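Local coordinates for protein cadherin-23 (Mus musculus, PDB 5UZ8) that probably mediates calcium-dependent cell adhesion and contributes to mechanotransduction in hearing, through a chain of extracellular cadherin repeats joined by calcium-binding linkers, at residues Val19-Thr24 with Val74-Val79; His80-Thr85 with Leu104-Ile109; Arg220-Lys225 with Leu246-Asp251; Gln257-Leu262 with Asp273-Leu278. One frame throughout, in Å; residues are numbered along the deposited sequence. Where two conformers were deposited one is given.

Interaction 1: residues Val19-Thr24 with Val74-Val79; sequences VLEGAT and VDYEEV. With CA (calcium ion), chain K; CA (calcium ion), chain J.
E21 OE2 is held by two partners, a calcium ion and the backbone N-H of Y76. It binds the ion at 2.4 Å, and Y76 N donates to it at 2.8 Å. That N-H comes from above the carboxylate plane, 61° out of it. E21 OE1 goes to the second calcium ion at 2.3 Å, so the one carboxylate bridges both metals. The E21 chain runs extended beyond CG (chi2 167°), and its CD packs 3.4 Å from Y76 CB. E77 also bridges: its OE2 binds both ions and its OE1 the second. D75 OD1 joins the first ion and accepts from E77 N in an Asx turn. Beside the site G22 N bonds V74 O at 2.9 Å. D111 completes the protein ligands of the first ion, with waters. These are two of the calcium sites at the junction between successive cadherin repeats. Three carboxylates crowd here, with E21 OE2 and D75 OD1 only 3.2 Å apart. Their repulsion is probably offset by the calcium ions, consistent with a calcium-dependent linker.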
loop_
_atom_site.group_PDB
_atom_site.type_symbol
_atom_site.label_atom_id
_atom_site.label_comp_id
_atom_site.label_asym_id
_atom_site.label_seq_id
_atom_site.Cartn_x
_atom_site.Cartn_y
_atom_site.Cartn_z
ATOM N N VAL A 19 -10.111 32.437 11.445
ATOM C CA VAL A 19 -11.357 31.774 11.115
ATOM C C VAL A 19 -11.016 30.347 10.710
ATOM O O VAL A 19 -10.196 30.137 9.816
ATOM C CB VAL A 19 -12.052 32.467 9.938
ATOM C CG1 VAL A 19 -13.276 31.700 9.471
ATOM C CG2 VAL A 19 -12.422 33.901 10.323
ATOM N N LEU A 20 -11.674 29.382 11.322
ATOM C CA LEU A 20 -11.481 27.977 10.898
ATOM C C LEU A 20 -12.121 27.763 9.555
ATOM O O LEU A 20 -13.295 28.114 9.348
ATOM C CB LEU A 20 -12.106 27.003 11.881
ATOM C CG LEU A 20 -11.588 27.022 13.310
ATOM C CD1 LEU A 20 -12.476 26.151 14.190
ATOM C CD2 LEU A 20 -10.151 26.526 13.360
ATOM N N GLU A 21 -11.386 27.167 8.627
ATOM C CA GLU A 21 -12.028 26.739 7.390
ATOM C C GLU A 21 -13.242 25.864 7.704
ATOM O O GLU A 21 -13.273 25.170 8.713
ATOM C CB GLU A 21 -11.061 26.022 6.459
ATOM C CG GLU A 21 -10.583 24.684 6.968
ATOM C CD GLU A 21 -9.888 23.856 5.906
ATOM O OE1 GLU A 21 -8.921 23.125 6.259
ATOM O OE2 GLU A 21 -10.322 23.922 4.739
ATOM N N GLY A 22 -14.266 25.970 6.869
ATOM C CA GLY A 22 -15.488 25.221 7.054
ATOM C C GLY A 22 -16.524 25.850 7.957
ATOM O O GLY A 22 -17.600 25.258 8.143
ATOM N N ALA A 23 -16.229 27.022 8.525
ATOM C CA ALA A 23 -17.186 27.749 9.346
ATOM C C ALA A 23 -18.490 27.863 8.563
ATOM O O ALA A 23 -18.501 28.298 7.384
ATOM C CB ALA A 23 -16.648 29.136 9.661
ATOM N N THR A 24 -19.574 27.447 9.180
ATOM C CA THR A 24 -20.856 27.364 8.455
ATOM C C THR A 24 -21.434 28.761 8.171
ATOM O O THR A 24 -21.210 29.708 8.937
ATOM C CB THR A 24 -21.887 26.508 9.233
ATOM O OG1 THR A 24 -21.919 26.931 10.602
ATOM C CG2 THR A 24 -21.534 25.041 9.166
ATOM N N VAL A 74 -15.618 28.787 3.523
ATOM C CA VAL A 74 -14.262 28.928 2.987
ATOM C C VAL A 74 -13.486 27.622 3.175
ATOM O O VAL A 74 -13.701 26.888 4.149
ATOM C CB VAL A 74 -13.537 30.116 3.651
ATOM C CG1 VAL A 74 -13.124 29.819 5.086
ATOM C CG2 VAL A 74 -12.350 30.566 2.824
ATOM N N ASP A 75 -12.625 27.359 2.212
ATOM C CA ASP A 75 -11.782 26.179 2.148
ATOM C C ASP A 75 -10.309 26.631 2.200
ATOM O O ASP A 75 -9.835 27.312 1.295
ATOM C CB ASP A 75 -12.065 25.473 0.822
ATOM C CG ASP A 75 -11.264 24.174 0.643
ATOM O OD1 ASP A 75 -10.514 23.750 1.550
ATOM O OD2 ASP A 75 -11.384 23.581 -0.435
ATOM N N TYR A 76 -9.585 26.224 3.244
ATOM C CA TYR A 76 -8.178 26.569 3.391
ATOM C C TYR A 76 -7.383 26.078 2.192
ATOM O O TYR A 76 -6.431 26.710 1.793
ATOM C CB TYR A 76 -7.576 25.978 4.684
ATOM C CG TYR A 76 -6.146 26.391 4.899
ATOM C CD1 TYR A 76 -5.827 27.640 5.490
ATOM C CD2 TYR A 76 -5.098 25.577 4.493
ATOM C CE1 TYR A 76 -4.519 28.016 5.674
ATOM C CE2 TYR A 76 -3.796 25.957 4.692
ATOM C CZ TYR A 76 -3.515 27.169 5.260
ATOM O OH TYR A 76 -2.215 27.529 5.436
ATOM N N GLU A 77 -7.786 24.949 1.619
ATOM C CA GLU A 77 -7.088 24.440 0.459
ATOM C C GLU A 77 -7.254 25.326 -0.796
ATOM O O GLU A 77 -6.514 25.131 -1.747
ATOM C CB GLU A 77 -7.449 22.972 0.194
ATOM C CG GLU A 77 -6.773 21.990 1.138
ATOM C CD GLU A 77 -7.165 22.114 2.614
ATOM O OE1 GLU A 77 -6.246 22.342 3.395
ATOM O OE2 GLU A 77 -8.352 21.947 3.018
ATOM N N GLU A 78 -8.178 26.312 -0.755
ATOM C CA GLU A 78 -8.372 27.290 -1.845
ATOM C C GLU A 78 -7.989 28.712 -1.444
ATOM O O GLU A 78 -7.502 29.473 -2.273
ATOM C CB GLU A 78 -9.839 27.299 -2.290
ATOM C CG GLU A 78 -10.303 25.994 -2.910
ATOM C CD GLU A 78 -9.506 25.625 -4.145
ATOM O OE1 GLU A 78 -8.924 26.532 -4.781
ATOM O OE2 GLU A 78 -9.444 24.429 -4.483
ATOM N N VAL A 79 -8.232 29.070 -0.186
ATOM C CA VAL A 79 -8.101 30.451 0.290
ATOM C C VAL A 79 -7.413 30.498 1.653
ATOM O O VAL A 79 -7.868 29.856 2.583
ATOM C CB VAL A 79 -9.502 31.070 0.446
ATOM C CG1 VAL A 79 -9.448 32.465 1.062
ATOM C CG2 VAL A 79 -10.248 31.048 -0.889
HETATM CA CA CA K . -10.614 22.085 3.207
HETATM CA CA CA J . -7.501 21.459 5.422
HETATM O O HOH W 1 -16.415 29.667 6.120
HETATM O O HOH W 2 -10.665 20.261 1.713
HETATM O O HOH W 3 -12.973 22.371 2.594
#

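Interaction 2: residues His80-Thr85 with Leu104-Ile109. With CA (calcium ion), chain J.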
loop_
_atom_site.group_PDB
_atom_site.type_symbol
_atom_site.label_atom_id
_atom_site.label_comp_id
_atom_site.label_asym_id
_atom_site.label_seq_id
_atom_site.Cartn_x
_atom_site.Cartn_y
_atom_site.Cartn_z
ATOM N N HIS A 80 -6.340 31.286 1.757
ATOM C CA HIS A 80 -5.654 31.493 3.047
ATOM C C HIS A 80 -6.064 32.767 3.783
ATOM O O HIS A 80 -5.928 32.828 5.002
ATOM C CB HIS A 80 -4.126 31.435 2.869
ATOM C CG HIS A 80 -3.601 30.079 2.497
ATOM N ND1 HIS A 80 -2.284 29.861 2.147
ATOM C CD2 HIS A 80 -4.214 28.873 2.432
ATOM C CE1 HIS A 80 -2.113 28.576 1.876
ATOM N NE2 HIS A 80 -3.275 27.958 2.016
ATOM N N TRP A 81 -6.543 33.784 3.061
ATOM C CA TRP A 81 -6.916 35.065 3.652
ATOM C C TRP A 81 -8.222 35.578 3.033
ATOM O O TRP A 81 -8.387 35.539 1.824
ATOM C CB TRP A 81 -5.792 36.095 3.420
ATOM C CG TRP A 81 -4.575 35.767 4.233
ATOM C CD1 TRP A 81 -3.542 34.998 3.857
ATOM C CD2 TRP A 81 -4.314 36.177 5.580
ATOM N NE1 TRP A 81 -2.613 34.883 4.895
ATOM C CE2 TRP A 81 -3.078 35.605 5.963
ATOM C CE3 TRP A 81 -4.995 36.997 6.498
ATOM C CZ2 TRP A 81 -2.516 35.813 7.219
ATOM C CZ3 TRP A 81 -4.430 37.205 7.768
ATOM C CH2 TRP A 81 -3.208 36.616 8.111
ATOM N N LEU A 82 -9.156 36.010 3.867
ATOM C CA LEU A 82 -10.321 36.758 3.390
ATOM C C LEU A 82 -10.101 38.210 3.795
ATOM O O LEU A 82 -10.218 38.544 4.977
ATOM C CB LEU A 82 -11.611 36.242 4.005
ATOM C CG LEU A 82 -11.991 34.818 3.613
ATOM C CD1 LEU A 82 -13.189 34.322 4.408
ATOM C CD2 LEU A 82 -12.204 34.728 2.115
ATOM N N ASN A 83 -9.782 39.057 2.817
ATOM C CA ASN A 83 -9.540 40.472 3.081
ATOM C C ASN A 83 -10.684 41.317 2.520
ATOM O O ASN A 83 -11.288 40.992 1.481
ATOM C CB ASN A 83 -8.184 40.894 2.495
ATOM C CG ASN A 83 -7.043 40.030 3.004
ATOM O OD1 ASN A 83 -7.097 39.505 4.123
ATOM N ND2 ASN A 83 -6.038 39.822 2.176
ATOM N N PHE A 84 -10.983 42.413 3.217
ATOM C CA PHE A 84 -11.994 43.341 2.785
ATOM C C PHE A 84 -11.849 44.644 3.560
ATOM O O PHE A 84 -11.004 44.768 4.451
ATOM C CB PHE A 84 -13.413 42.754 2.926
ATOM C CG PHE A 84 -13.744 42.280 4.291
ATOM C CD1 PHE A 84 -13.325 41.015 4.724
ATOM C CD2 PHE A 84 -14.463 43.080 5.170
ATOM C CE1 PHE A 84 -13.656 40.558 5.979
ATOM C CE2 PHE A 84 -14.782 42.622 6.448
ATOM C CZ PHE A 84 -14.377 41.359 6.847
ATOM N N THR A 85 -12.671 45.596 3.182
ATOM C CA THR A 85 -12.708 46.902 3.793
ATOM C C THR A 85 -14.070 47.092 4.419
ATOM O O THR A 85 -15.089 46.771 3.794
ATOM C CB THR A 85 -12.503 47.949 2.712
ATOM O OG1 THR A 85 -11.179 47.837 2.207
ATOM C CG2 THR A 85 -12.709 49.336 3.226
ATOM N N LEU A 104 -8.875 38.456 7.563
ATOM C CA LEU A 104 -9.261 37.231 8.237
ATOM C C LEU A 104 -8.318 36.106 7.843
ATOM O O LEU A 104 -8.186 35.767 6.656
ATOM C CB LEU A 104 -10.721 36.846 7.944
ATOM C CG LEU A 104 -11.773 37.880 8.281
ATOM C CD1 LEU A 104 -13.146 37.346 7.854
ATOM C CD2 LEU A 104 -11.743 38.256 9.746
ATOM N N GLU A 105 -7.662 35.545 8.847
ATOM C CA GLU A 105 -6.621 34.535 8.675
ATOM C C GLU A 105 -7.290 33.168 8.714
ATOM O O GLU A 105 -7.794 32.748 9.748
ATOM C CB GLU A 105 -5.611 34.662 9.811
ATOM C CG GLU A 105 -4.432 33.689 9.798
ATOM C CD GLU A 105 -3.406 34.026 10.874
ATOM O OE1 GLU A 105 -3.678 34.863 11.755
ATOM O OE2 GLU A 105 -2.311 33.477 10.833
ATOM N N ILE A 106 -7.333 32.493 7.576
ATOM C CA ILE A 106 -7.997 31.193 7.524
ATOM C C ILE A 106 -7.086 30.132 8.161
ATOM O O ILE A 106 -5.878 30.103 7.915
ATOM C CB ILE A 106 -8.428 30.828 6.087
ATOM C CG1 ILE A 106 -9.253 31.950 5.448
ATOM C CG2 ILE A 106 -9.244 29.553 6.074
ATOM C CD1 ILE A 106 -10.372 32.451 6.340
ATOM N N VAL A 107 -7.677 29.255 8.972
ATOM C CA VAL A 107 -6.934 28.243 9.726
ATOM C C VAL A 107 -7.261 26.882 9.134
ATOM O O VAL A 107 -8.437 26.533 8.965
ATOM C CB VAL A 107 -7.350 28.261 11.188
ATOM C CG1 VAL A 107 -6.646 27.167 11.982
ATOM C CG2 VAL A 107 -7.051 29.631 11.782
ATOM N N ASP A 108 -6.216 26.136 8.801
ATOM C CA ASP A 108 -6.351 24.788 8.254
ATOM C C ASP A 108 -6.931 23.861 9.318
ATOM O O ASP A 108 -6.482 23.863 10.481
ATOM C CB ASP A 108 -4.947 24.308 7.849
ATOM C CG ASP A 108 -4.910 22.928 7.208
ATOM O OD1 ASP A 108 -5.839 22.558 6.439
ATOM O OD2 ASP A 108 -3.870 22.240 7.419
ATOM N N ILE A 109 -7.876 23.032 8.913
ATOM C CA ILE A 109 -8.307 21.867 9.709
ATOM C C ILE A 109 -7.955 20.586 8.950
ATOM O O ILE A 109 -7.710 20.609 7.742
ATOM C CB ILE A 109 -9.826 21.899 10.074
ATOM C CG1 ILE A 109 -10.697 21.527 8.880
ATOM C CG2 ILE A 109 -10.220 23.247 10.672
ATOM C CD1 ILE A 109 -12.202 21.581 9.127
HETATM CA CA CA J . -7.501 21.459 5.422
HETATM O O HOH W 4 -4.004 31.736 6.787
#
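W81 CG stands anti to its carbonyl carbon (chi1 -70°), and E105 CG stands anti to its backbone N (chi1 -180°). These torsions place the two CG atoms; the indole and the glutamate chain then lie side by side, pointing the same way, on one face of an antiparallel beta hairpin. The hairpin is made of strands 81-89 and 97-107 of a cadherin repeat, a Greek-key beta sandwich. E105 CA lies over the six-membered ring of W81, 3.9 Å from its centroid, as a CH-pi contact. E105 CB meets W81 CZ3 at 3.5 Å, and CG runs on past CH2. The carboxylate is turned only 16° from the ring plane. W81 and E105 form a non-hydrogen-bonded pair.

L82 and L104 form the next pair, which is hydrogen-bonded. L82 N donates to L104 O, and L104 N returns a bond to L82 O at 2.9 Å. Their side chains turn to the other face, into the core, where V58 also packs on both. There L82 CD1 touches I106 CD1 at 3.9 Å. Past this pairing the second strand leads to D108 OD1 and I109 O, both ligands of a calcium ion. At the same end I106 N bonds H80 O at 3.0 Å. Water 4 donates to H80 O and I106 O. Further along the hairpin, L104 CD1 sits at the edge of the F84 ring, in its plane, 3.8 Å from F84 CE1.

Interaction 3: residues Arg220-Lys225 with Leu246-Asp251; sequences RPQFSK and LATDQD. With CA (calcium ion), chain E; CA (calcium ion), chain F.
The F223 ring has the methyl of A247 over the centre of one face. A247 CB lies 3.9 Å from the ring centroid and 11° off the normal, a CH-pi contact. L246 O approaches CD1 of the same ring obliquely. The two segments run roughly antiparallel at the start of a cadherin repeat. They are joined by a single antiparallel beta bridge, the hydrogen-bonded pair Q222 and T248. Q222 N donates to T248 O in its carbonyl plane, and T248 N donates to Q222 O. Both bonds are 2.8 Å. Next to them P221 CA makes a CA-H...O contact with T248 O.

The polar side chains of the pair meet through water. Water 5 joins Q222 OE1, T248 OG1 and Q250 NE2. Q250 also touches the bound glutathione. Water 6 donates to Q222 O and is also hydrogen-bonded to T248 OG1.

Toward the linker the contact runs into the calcium sites. D249 CG is anti to its backbone N (chi1 -176°), and the carboxylate lies alongside the P221 ring, with D249 OD2 3.6 Å from P221 CG. Both D249 oxygens bind one calcium ion, which D251 OD2 shares. D251 OD1 binds a second ion at 2.3 Å. N217, C219, N255 and D299 complete the first site. D249 OD1 also accepts from D251 N at 3.0 Å, nearly along its C-O axis, which closes an Asx turn.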
loop_
_atom_site.group_PDB
_atom_site.type_symbol
_atom_site.label_atom_id
_atom_site.label_comp_id
_atom_site.label_asym_id
_atom_site.label_seq_id
_atom_site.Cartn_x
_atom_site.Cartn_y
_atom_site.Cartn_z
ATOM N N ARG A 220 15.352 -30.577 -4.848
ATOM C CA ARG A 220 15.776 -31.729 -5.600
ATOM C C ARG A 220 14.666 -32.777 -5.577
ATOM O O ARG A 220 13.887 -32.852 -4.636
ATOM C CB ARG A 220 17.110 -32.300 -5.076
ATOM C CG ARG A 220 16.959 -33.115 -3.812
ATOM C CD ARG A 220 18.277 -33.492 -3.207
ATOM N NE ARG A 220 19.048 -34.385 -4.058
ATOM C CZ ARG A 220 20.194 -34.942 -3.689
ATOM N NH1 ARG A 220 20.667 -34.762 -2.460
ATOM N NH2 ARG A 220 20.871 -35.714 -4.541
ATOM N N PRO A 221 14.577 -33.577 -6.636
ATOM C CA PRO A 221 13.663 -34.720 -6.669
ATOM C C PRO A 221 13.916 -35.703 -5.526
ATOM O O PRO A 221 15.074 -35.885 -5.130
ATOM C CB PRO A 221 13.987 -35.373 -7.997
ATOM C CG PRO A 221 14.538 -34.268 -8.833
ATOM C CD PRO A 221 15.329 -33.424 -7.896
ATOM N N GLN A 222 12.854 -36.274 -4.976
ATOM C CA GLN A 222 12.955 -37.224 -3.854
ATOM C C GLN A 222 12.147 -38.424 -4.152
ATOM O O GLN A 222 10.995 -38.295 -4.598
ATOM C CB GLN A 222 12.234 -36.751 -2.556
ATOM C CG GLN A 222 12.680 -35.532 -1.905
ATOM C CD GLN A 222 11.821 -35.282 -0.661
ATOM O OE1 GLN A 222 10.766 -34.614 -0.725
ATOM N NE2 GLN A 222 12.232 -35.872 0.449
ATOM N N PHE A 223 12.695 -39.579 -3.792
ATOM C CA PHE A 223 11.884 -40.786 -3.603
ATOM C C PHE A 223 11.458 -40.963 -2.126
ATOM O O PHE A 223 12.082 -40.441 -1.189
ATOM C CB PHE A 223 12.672 -41.993 -4.085
ATOM C CG PHE A 223 12.954 -41.983 -5.563
ATOM C CD1 PHE A 223 12.064 -42.562 -6.461
ATOM C CD2 PHE A 223 14.103 -41.402 -6.063
ATOM C CE1 PHE A 223 12.329 -42.579 -7.824
ATOM C CE2 PHE A 223 14.385 -41.411 -7.432
ATOM C CZ PHE A 223 13.489 -41.992 -8.313
ATOM N N SER A 224 10.412 -41.751 -1.924
ATOM C CA SER A 224 9.811 -41.926 -0.593
ATOM C C SER A 224 10.690 -42.690 0.396
ATOM O O SER A 224 10.580 -42.496 1.606
ATOM C CB SER A 224 8.476 -42.651 -0.720
ATOM O OG SER A 224 8.673 -43.962 -1.212
ATOM N N LYS A 225 11.551 -43.566 -0.122
ATOM C CA LYS A 225 12.485 -44.297 0.714
ATOM C C LYS A 225 13.740 -44.642 -0.082
ATOM O O LYS A 225 13.726 -44.555 -1.296
ATOM C CB LYS A 225 11.793 -45.559 1.263
ATOM C CG LYS A 225 11.292 -46.515 0.199
ATOM C CD LYS A 225 10.495 -47.659 0.797
ATOM C CE LYS A 225 9.933 -48.529 -0.304
ATOM N NZ LYS A 225 9.336 -49.778 0.218
ATOM N N LEU A 246 8.398 -43.626 -8.736
ATOM C CA LEU A 246 7.770 -42.303 -8.648
ATOM C C LEU A 246 8.545 -41.417 -7.677
ATOM O O LEU A 246 8.699 -41.729 -6.501
ATOM C CB LEU A 246 6.297 -42.431 -8.221
ATOM C CG LEU A 246 5.530 -41.111 -8.054
ATOM C CD1 LEU A 246 5.285 -40.429 -9.407
ATOM C CD2 LEU A 246 4.215 -41.320 -7.328
ATOM N N ALA A 247 9.070 -40.318 -8.193
ATOM C CA ALA A 247 9.690 -39.291 -7.374
ATOM C C ALA A 247 8.794 -38.049 -7.342
ATOM O O ALA A 247 7.897 -37.908 -8.186
ATOM C CB ALA A 247 11.054 -38.944 -7.923
ATOM N N THR A 248 9.028 -37.198 -6.344
ATOM C CA THR A 248 8.341 -35.917 -6.198
ATOM C C THR A 248 9.344 -34.775 -6.210
ATOM O O THR A 248 10.521 -34.953 -5.883
ATOM C CB THR A 248 7.524 -35.827 -4.895
ATOM O OG1 THR A 248 8.385 -36.016 -3.763
ATOM C CG2 THR A 248 6.420 -36.878 -4.885
ATOM N N ASP A 249 8.863 -33.593 -6.544
ATOM C CA ASP A 249 9.692 -32.401 -6.610
ATOM C C ASP A 249 8.791 -31.214 -6.348
ATOM O O ASP A 249 7.764 -31.060 -6.996
ATOM C CB ASP A 249 10.367 -32.324 -7.989
ATOM C CG ASP A 249 11.335 -31.161 -8.133
ATOM O OD1 ASP A 249 10.981 -30.001 -7.806
ATOM O OD2 ASP A 249 12.456 -31.387 -8.647
ATOM N N GLN A 250 9.143 -30.420 -5.337
ATOM C CA GLN A 250 8.262 -29.381 -4.807
ATOM C C GLN A 250 8.224 -28.079 -5.624
ATOM O O GLN A 250 7.396 -27.227 -5.369
ATOM C CB GLN A 250 8.665 -29.068 -3.371
ATOM C CG GLN A 250 8.536 -30.271 -2.414
ATOM C CD GLN A 250 7.177 -30.892 -2.459
ATOM O OE1 GLN A 250 6.191 -30.227 -2.117
ATOM N NE2 GLN A 250 7.104 -32.192 -2.800
ATOM N N ASP A 251 9.133 -27.934 -6.572
ATOM C CA ASP A 251 9.204 -26.741 -7.429
ATOM C C ASP A 251 8.039 -26.652 -8.427
ATOM O O ASP A 251 7.098 -27.440 -8.395
ATOM C CB ASP A 251 10.565 -26.694 -8.138
ATOM C CG ASP A 251 11.713 -26.516 -7.171
ATOM O OD1 ASP A 251 11.618 -25.615 -6.298
ATOM O OD2 ASP A 251 12.715 -27.276 -7.278
HETATM CA CA CA E . 13.307 -29.115 -8.648
HETATM CA CA CA F . 11.352 -23.427 -5.692
HETATM O O HOH W 5 9.600 -33.632 -2.997
HETATM O O HOH W 6 8.813 -38.597 -2.450
HETATM O O HOH W 7 9.033 -43.119 -4.325
#

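Interaction 4: residues Gln257-Leu262 with Asp273-Leu278; sequences QLTYSL and DMDSGL
A tight turn between strands 270-272 and 278-281 of a cadherin repeat packs here against the edge strand 259-263. Y260 N donates to M274 O at 2.8 Å. The bond lies in the carbonyl plane and uses a lone pair. M274 O also takes a CA-H...O contact from T259 CA. The T259 and M274 side chains lie side by side, pointing the same way, with T259 CG2 4.0 Å from M274 CE.

The Y260 ring reaches inward over the turn. G277 CA sits over one face, 4.1 Å from the ring centroid, as a CH-pi contact. D275 O lies at the ring edge, in plane. G277 has phi 80° and psi 6°, a conformation that suits glycine, and its CA comes close to the ring. The ring hydroxyl bonds A247 N.

The turn is braced from within. D273 OD1 accepts from D275 N and S276 N, which come from opposite faces of its carboxylate plane. S276 OG accepts from L278 N in an ST turn. Two waters bridge the segments through L258 O. Water 8 also donates to D275 O, and water 9 to D275 OD1 at 2.6 Å.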
loop_
_atom_site.group_PDB
_atom_site.type_symbol
_atom_site.label_atom_id
_atom_site.label_comp_id
_atom_site.label_asym_id
_atom_site.label_seq_id
_atom_site.Cartn_x
_atom_site.Cartn_y
_atom_site.Cartn_z
ATOM N N GLN A 257 9.442 -30.902 -13.344
ATOM C CA GLN A 257 9.183 -31.915 -14.374
ATOM C C GLN A 257 10.306 -32.950 -14.369
ATOM O O GLN A 257 11.452 -32.593 -14.563
ATOM C CB GLN A 257 9.069 -31.252 -15.756
ATOM C CG GLN A 257 7.673 -30.720 -16.052
ATOM C CD GLN A 257 6.657 -31.842 -16.038
ATOM O OE1 GLN A 257 6.681 -32.731 -16.903
ATOM N NE2 GLN A 257 5.826 -31.884 -14.981
ATOM N N LEU A 258 9.976 -34.216 -14.151
ATOM C CA LEU A 258 10.990 -35.223 -13.833
ATOM C C LEU A 258 11.192 -36.213 -14.946
ATOM O O LEU A 258 10.221 -36.645 -15.593
ATOM C CB LEU A 258 10.577 -35.993 -12.579
ATOM C CG LEU A 258 10.346 -35.161 -11.329
ATOM C CD1 LEU A 258 9.860 -36.020 -10.163
ATOM C CD2 LEU A 258 11.610 -34.407 -10.959
ATOM N N THR A 259 12.442 -36.595 -15.161
ATOM C CA THR A 259 12.747 -37.652 -16.084
ATOM C C THR A 259 13.546 -38.717 -15.332
ATOM O O THR A 259 14.427 -38.397 -14.516
ATOM C CB THR A 259 13.475 -37.137 -17.340
ATOM O OG1 THR A 259 14.595 -36.367 -16.965
ATOM C CG2 THR A 259 12.587 -36.221 -18.134
ATOM N N TYR A 260 13.234 -39.981 -15.600
ATOM C CA TYR A 260 13.859 -41.132 -14.910
ATOM C C TYR A 260 14.937 -41.795 -15.751
ATOM O O TYR A 260 14.833 -41.887 -16.971
ATOM C CB TYR A 260 12.806 -42.179 -14.580
ATOM C CG TYR A 260 11.747 -41.638 -13.679
ATOM C CD1 TYR A 260 11.925 -41.620 -12.299
ATOM C CD2 TYR A 260 10.580 -41.089 -14.196
ATOM C CE1 TYR A 260 10.937 -41.101 -11.468
ATOM C CE2 TYR A 260 9.606 -40.544 -13.367
ATOM C CZ TYR A 260 9.796 -40.554 -12.002
ATOM O OH TYR A 260 8.828 -40.008 -11.159
ATOM N N SER A 261 15.974 -42.280 -15.086
ATOM C CA SER A 261 17.013 -43.040 -15.732
ATOM C C SER A 261 17.493 -44.092 -14.737
ATOM O O SER A 261 17.145 -44.034 -13.536
ATOM C CB SER A 261 18.153 -42.124 -16.174
ATOM O OG SER A 261 18.681 -41.405 -15.066
ATOM N N LEU A 262 18.225 -45.068 -15.253
ATOM C CA LEU A 262 18.904 -46.077 -14.441
ATOM C C LEU A 262 20.419 -45.929 -14.522
ATOM O O LEU A 262 20.969 -45.550 -15.571
ATOM C CB LEU A 262 18.572 -47.476 -14.937
ATOM C CG LEU A 262 17.095 -47.808 -14.954
ATOM C CD1 LEU A 262 16.855 -49.217 -15.488
ATOM C CD2 LEU A 262 16.489 -47.635 -13.568
ATOM N N ASP A 273 11.144 -46.125 -18.519
ATOM C CA ASP A 273 10.525 -45.137 -19.403
ATOM C C ASP A 273 10.845 -43.799 -18.783
ATOM O O ASP A 273 10.513 -43.564 -17.618
ATOM C CB ASP A 273 9.009 -45.332 -19.437
ATOM C CG ASP A 273 8.314 -44.370 -20.413
ATOM O OD1 ASP A 273 8.193 -43.179 -20.107
ATOM O OD2 ASP A 273 7.945 -44.807 -21.526
ATOM N N MET A 274 11.462 -42.908 -19.548
ATOM C CA MET A 274 11.931 -41.665 -18.968
ATOM C C MET A 274 10.815 -40.782 -18.384
ATOM O O MET A 274 11.080 -40.029 -17.453
ATOM C CB MET A 274 12.801 -40.897 -19.967
ATOM C CG MET A 274 12.092 -40.286 -21.141
ATOM S SD MET A 274 13.271 -39.499 -22.283
ATOM C CE MET A 274 14.131 -38.333 -21.213
ATOM N N ASP A 275 9.589 -40.873 -18.911
ATOM C CA ASP A 275 8.473 -40.067 -18.392
ATOM C C ASP A 275 7.590 -40.771 -17.377
ATOM O O ASP A 275 7.211 -40.160 -16.363
ATOM C CB ASP A 275 7.623 -39.526 -19.537
ATOM C CG ASP A 275 8.437 -38.694 -20.497
ATOM O OD1 ASP A 275 9.183 -37.800 -20.050
ATOM O OD2 ASP A 275 8.362 -38.935 -21.703
ATOM N N SER A 276 7.262 -42.034 -17.625
ATOM C CA SER A 276 6.290 -42.737 -16.781
ATOM C C SER A 276 6.903 -43.374 -15.541
ATOM O O SER A 276 6.188 -43.700 -14.599
ATOM C CB SER A 276 5.573 -43.816 -17.586
ATOM O OG SER A 276 6.392 -44.943 -17.759
ATOM N N GLY A 277 8.214 -43.610 -15.553
ATOM C CA GLY A 277 8.848 -44.300 -14.438
ATOM C C GLY A 277 8.681 -45.807 -14.463
ATOM O O GLY A 277 9.112 -46.486 -13.542
ATOM N N LEU A 278 8.094 -46.353 -15.519
ATOM C CA LEU A 278 7.918 -47.805 -15.583
ATOM C C LEU A 278 9.250 -48.473 -15.906
ATOM O O LEU A 278 9.859 -48.181 -16.946
ATOM C CB LEU A 278 6.895 -48.189 -16.647
ATOM C CG LEU A 278 6.697 -49.700 -16.894
ATOM C CD1 LEU A 278 6.284 -50.414 -15.614
ATOM C CD2 LEU A 278 5.636 -49.941 -17.961
HETATM O O HOH W 8 7.597 -37.757 -15.044
HETATM O O HOH W 9 9.018 -36.153 -18.035
#

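The four contacts follow one another along the chain, and none nests in or crosses another. Interaction 1 closes the long loop from residue 24 to 74 in the first repeat of this fragment. Interaction 2 then closes the hairpin that leads into the next linker. Their centres are 8 Å apart, strands 15-20 and 97-107 are neighbours in one sheet, and both reach the same calcium ion. Interaction 3 lies in the third repeat of this fragment, its centre about 69 Å from that of interaction 1, on the opposite side of the chain's centre. It ties the linker exit to the loop after strand 241-244. Interaction 4 closes the shortest loop and touches interaction 3, where L258 packs on P221.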